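Local atomic coordinates of hypothetical protein (Bacteroides fragilis, PDB entry 4JJA), a protein that is of unknown function but belongs to the NamZ family and may act as an exo-beta-N-acetylmuramidase on peptidoglycan. Residues P277-N281 with K282-G286. Sequence-based numbering, arbitrary orientation.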
# COMPACT_ATOMS: atom_id res chain seq x y z
N PRO A 277 16.97 10.24 -7.73
CA PRO A 277 16.89 9.47 -6.52
C PRO A 277 17.79 10.03 -5.41
O PRO A 277 18.74 10.76 -5.70
CB PRO A 277 17.37 8.05 -6.96
CG PRO A 277 18.38 8.34 -8.01
CD PRO A 277 17.78 9.52 -8.75
N PRO A 278 17.50 9.66 -4.17
CA PRO A 278 18.37 9.99 -3.07
C PRO A 278 19.81 9.54 -3.35
O PRO A 278 20.05 8.40 -3.76
CB PRO A 278 17.72 9.25 -1.88
CG PRO A 278 16.29 9.09 -2.30
CD PRO A 278 16.27 8.97 -3.74
N GLN A 279 20.78 10.41 -3.08
CA GLN A 279 22.16 10.09 -3.23
C GLN A 279 22.56 9.75 -4.68
O GLN A 279 23.48 8.97 -4.92
CB GLN A 279 22.62 8.99 -2.24
CG GLN A 279 22.19 9.21 -0.78
CD GLN A 279 22.71 10.47 -0.16
OE1 GLN A 279 23.61 11.11 -0.66
NE2 GLN A 279 22.09 10.86 0.96
N LEU A 280 21.86 10.36 -5.63
CA LEU A 280 22.12 10.20 -7.04
C LEU A 280 23.60 10.37 -7.33
O LEU A 280 24.18 11.41 -6.98
CB LEU A 280 21.32 11.20 -7.86
CG LEU A 280 21.64 11.28 -9.34
CD1 LEU A 280 21.44 9.90 -10.06
CD2 LEU A 280 20.80 12.36 -10.00
N ASN A 281 24.20 9.39 -7.99
CA ASN A 281 25.58 9.39 -8.43
C ASN A 281 26.62 9.44 -7.31
O ASN A 281 27.80 9.68 -7.56
CB ASN A 281 25.84 10.47 -9.49
CG ASN A 281 25.07 10.21 -10.80
OD1 ASN A 281 24.89 9.06 -11.22
ND2 ASN A 281 24.61 11.27 -11.44
N LYS A 282 26.21 9.14 -6.09
CA LYS A 282 27.09 8.99 -4.93
C LYS A 282 27.33 7.55 -4.58
O LYS A 282 26.38 6.79 -4.53
CB LYS A 282 26.43 9.58 -3.66
CG LYS A 282 25.91 10.91 -3.77
CD LYS A 282 26.99 11.91 -3.76
CE LYS A 282 26.40 13.26 -3.32
NZ LYS A 282 27.59 14.12 -3.09
N LEU A 283 28.55 7.22 -4.21
CA LEU A 283 28.89 5.93 -3.74
C LEU A 283 28.35 5.80 -2.32
O LEU A 283 28.76 6.54 -1.40
CB LEU A 283 30.41 5.67 -3.76
CG LEU A 283 30.82 4.27 -3.32
CD1 LEU A 283 30.28 3.21 -4.27
CD2 LEU A 283 32.36 4.22 -3.17
N CYS A 284 27.39 4.92 -2.14
CA CYS A 284 26.75 4.62 -0.86
C CYS A 284 27.30 3.35 -0.27
O CYS A 284 27.42 2.33 -0.96
CB CYS A 284 25.24 4.48 -1.07
SG CYS A 284 24.43 6.00 -1.58
N HIS A 285 27.65 3.39 0.99
CA HIS A 285 28.16 2.24 1.71
C HIS A 285 27.05 1.72 2.61
O HIS A 285 26.37 2.52 3.25
CB HIS A 285 29.34 2.68 2.54
CG HIS A 285 30.43 3.27 1.70
ND1 HIS A 285 31.27 2.52 0.91
CD2 HIS A 285 30.75 4.56 1.47
CE1 HIS A 285 32.10 3.33 0.27
NE2 HIS A 285 31.80 4.57 0.57
N GLY A 286 26.91 0.40 2.70
CA GLY A 286 25.87 -0.15 3.51
C GLY A 286 25.71 -1.64 3.45
O GLY A 286 26.70 -2.36 3.46
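Gln279 meets Lys282 through a type II beta turn that brings the chain round into strand 284-288, the middle strand of a small antiparallel sheet. The turn is closed by Lys282 N, which donates to Gln279 O at 3.0 Å with an N-H...O angle of 157°; the donor lies above the carbonyl plane. Lys282 also folds its aliphatic root against this bond: with CG beside its own backbone N (chi1 -51°), CG comes to 3.3 Å from Gln279 O. On the glutamine side, OE1 lies 3.9 Å from Lys282 CG, a contact with the methylene and not with the ammonium. Further along, CB of buried Cys284 points toward the turn; its small, weakly polar, polarisable thiol suits packing against methylenes. Asn281, at the third position of the turn, has positive phi (64°), a conformation asparagine tolerates better than most residues with a side chain. A preceding type II turn, Pro277 to Leu280, is closed by a weak hydrogen bond from Leu280 N to Pro277 O; the ring of Pro278 holds phi near the value its second position needs. Beyond the two segments, Gln279 NE2 donates to Pro240 O and Asn281 OD1 accepts from Arg269 NH1. Cys284 SG rests 3.6 Å from Gln279 CB and 4.0 Å from Gln279 CG.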